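Local structure of DUF3244 domain-containing protein (Bacteroides vulgatus ATCC 8482, 3D33) at residues A[48-52]-A[93-99]. The protein is of unknown function but adopts an immunoglobulin-like beta-sandwich fold and belongs to the DUF3244 family. Coordinates in Å, arbitrary orientation, origin at the centre of the assembly. Numbering follows the deposited sequence.
Sequences DRDMT and ITGTPSG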
loop_
_atom_site.group_PDB
_atom_site.type_symbol
_atom_site.label_atom_id
_atom_site.label_comp_id
_atom_site.label_asym_id
_atom_site.label_seq_id
_atom_site.Cartn_x
_atom_site.Cartn_y
_atom_site.Cartn_z
ATOM N N ASP A 48 -15.151 1.036 0.738
ATOM C CA ASP A 48 -16.302 0.207 0.364
ATOM C C ASP A 48 -16.052 -1.295 0.464
ATOM O O ASP A 48 -16.885 -2.072 0.049
ATOM C CB ASP A 48 -16.730 0.545 -1.065
ATOM C CG ASP A 48 -15.651 0.236 -2.094
ATOM O OD1 ASP A 48 -14.586 -0.276 -1.709
ATOM O OD2 ASP A 48 -15.869 0.500 -3.296
ATOM N N ARG A 49 -14.900 -1.692 0.979
ATOM C CA ARG A 49 -14.602 -3.096 1.129
ATOM C C ARG A 49 -13.485 -3.280 2.146
ATOM O O ARG A 49 -12.654 -2.374 2.341
ATOM C CB ARG A 49 -14.188 -3.659 -0.224
ATOM C CG ARG A 49 -12.767 -3.313 -0.643
ATOM C CD ARG A 49 -12.589 -3.556 -2.122
ATOM N NE ARG A 49 -13.298 -2.535 -2.860
ATOM C CZ ARG A 49 -13.416 -2.493 -4.185
ATOM N NH1 ARG A 49 -12.844 -3.405 -4.952
ATOM N NH2 ARG A 49 -14.114 -1.511 -4.742
ATOM N N ASP A 50 -13.437 -4.456 2.769
ATOM C CA ASP A 50 -12.291 -4.808 3.616
ATOM C C ASP A 50 -11.051 -4.873 2.721
ATOM O O ASP A 50 -11.142 -5.297 1.548
ATOM C CB ASP A 50 -12.486 -6.151 4.321
ATOM C CG ASP A 50 -13.531 -6.119 5.420
ATOM O OD1 ASP A 50 -13.981 -5.039 5.866
ATOM O OD2 ASP A 50 -13.902 -7.224 5.862
HETATM N N MSE A 51 -9.907 -4.479 3.294
HETATM C CA MSE A 51 -8.657 -4.422 2.545
HETATM C C MSE A 51 -7.523 -5.121 3.279
HETATM O O MSE A 51 -7.558 -5.317 4.506
HETATM C CB MSE A 51 -8.224 -2.980 2.319
HETATM C CG MSE A 51 -9.159 -2.119 1.531
HETATM SE SE MSE A 51 -8.225 -0.424 1.156
HETATM C CE MSE A 51 -7.109 -0.226 2.893
ATOM N N THR A 52 -6.537 -5.554 2.510
ATOM C CA THR A 52 -5.295 -6.075 3.059
ATOM C C THR A 52 -4.156 -5.334 2.399
ATOM O O THR A 52 -4.166 -5.136 1.179
ATOM C CB THR A 52 -5.109 -7.572 2.794
ATOM O OG1 THR A 52 -6.160 -8.315 3.434
ATOM C CG2 THR A 52 -3.743 -8.015 3.339
ATOM N N ILE A 93 -2.166 -3.904 -2.369
ATOM C CA ILE A 93 -3.405 -3.583 -1.682
ATOM C C ILE A 93 -4.459 -4.456 -2.323
ATOM O O ILE A 93 -4.656 -4.388 -3.547
ATOM C CB ILE A 93 -3.750 -2.104 -1.884
ATOM C CG1 ILE A 93 -2.559 -1.237 -1.396
ATOM C CG2 ILE A 93 -4.966 -1.723 -1.120
ATOM C CD1 ILE A 93 -2.040 -0.397 -2.458
ATOM N N THR A 94 -5.096 -5.291 -1.523
ATOM C CA THR A 94 -6.110 -6.190 -2.049
ATOM C C THR A 94 -7.436 -5.963 -1.336
ATOM O O THR A 94 -7.475 -5.584 -0.155
ATOM C CB THR A 94 -5.659 -7.663 -1.929
ATOM O OG1 THR A 94 -5.479 -7.986 -0.555
ATOM C CG2 THR A 94 -4.392 -7.910 -2.675
ATOM N N GLY A 95 -8.523 -6.115 -2.079
ATOM C CA GLY A 95 -9.851 -5.961 -1.523
ATOM C C GLY A 95 -10.541 -7.297 -1.401
ATOM O O GLY A 95 -10.237 -8.227 -2.148
ATOM N N THR A 96 -11.446 -7.402 -0.436
ATOM C CA THR A 96 -12.347 -8.551 -0.343
ATOM C C THR A 96 -13.783 -8.106 -0.642
ATOM O O THR A 96 -14.287 -7.153 -0.025
ATOM C CB THR A 96 -12.253 -9.195 1.052
ATOM O OG1 THR A 96 -10.890 -9.542 1.326
ATOM C CG2 THR A 96 -13.115 -10.444 1.138
ATOM N N PRO A 97 -14.480 -8.801 -1.577
ATOM C CA PRO A 97 -14.014 -10.006 -2.294
ATOM C C PRO A 97 -13.068 -9.796 -3.475
ATOM O O PRO A 97 -12.491 -10.783 -3.943
ATOM C CB PRO A 97 -15.308 -10.613 -2.821
ATOM C CG PRO A 97 -16.172 -9.426 -3.073
ATOM C CD PRO A 97 -15.843 -8.423 -1.986
ATOM N N SER A 98 -12.927 -8.561 -3.971
ATOM C CA SER A 98 -12.052 -8.311 -5.125
ATOM C C SER A 98 -11.343 -6.979 -5.032
ATOM O O SER A 98 -11.699 -6.112 -4.209
ATOM C CB SER A 98 -12.835 -8.365 -6.435
ATOM O OG SER A 98 -13.737 -7.287 -6.555
ATOM N N GLY A 99 -10.376 -6.813 -5.925
ATOM C CA GLY A 99 -9.512 -5.623 -5.941
ATOM C C GLY A 99 -8.075 -5.987 -5.690
ATOM O O GLY A 99 -7.757 -6.687 -4.727
HETATM O O HOH W 1 -15.529 -6.319 2.313
HETATM O O HOH W 2 -2.436 -7.301 -0.156
HETATM O O HOH W 3 -8.844 -7.975 1.484
#
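Arg49 and the threonines Thr52, Thr94 and Thr96 bury the most surface in the contact where the start of strand 50-57 runs antiparallel to the end of strand 87-96. Thr52 and Thr94 form a hydrogen-bonded pair, with Thr52 N to Thr94 O at 2.8 Å and Thr94 N to Thr52 O at 2.9 Å. Their side chains lie on the same face, Thr52 CB in van der Waals contact with Thr94 OG1 (3.4 Å); the hydroxyl Thr52 OG1 is hydrogen-bonded to Asp68 on the neighbouring strand 63-69. One water joins Thr52 O to Thr94 OG1. Farther along, Thr96 N donates to Asp50 O (2.9 Å), while a water bridging Asp50 N and Thr96 O fills the gap as the strands part. Arg49 packs its CD 3.7 Å from Gly95 CA, where a beta-carbon would clash, and its NH1 donates to Ser98 O (3.0 Å) in the turn that follows the cis peptide before Pro97. Asp48 holds the guanidinium in a two-pronged salt bridge (Arg49 NE to Asp48 OD1, 2.8 Å), and Trp18 adds a cation-pi contact. On the face opposite the threonines, Met51, a selenomethionine, meets Ile93, and both touch strand 39-44 of the other sheet. This is the pairing of two central strands in one sheet of an immunoglobulin-like beta-sandwich.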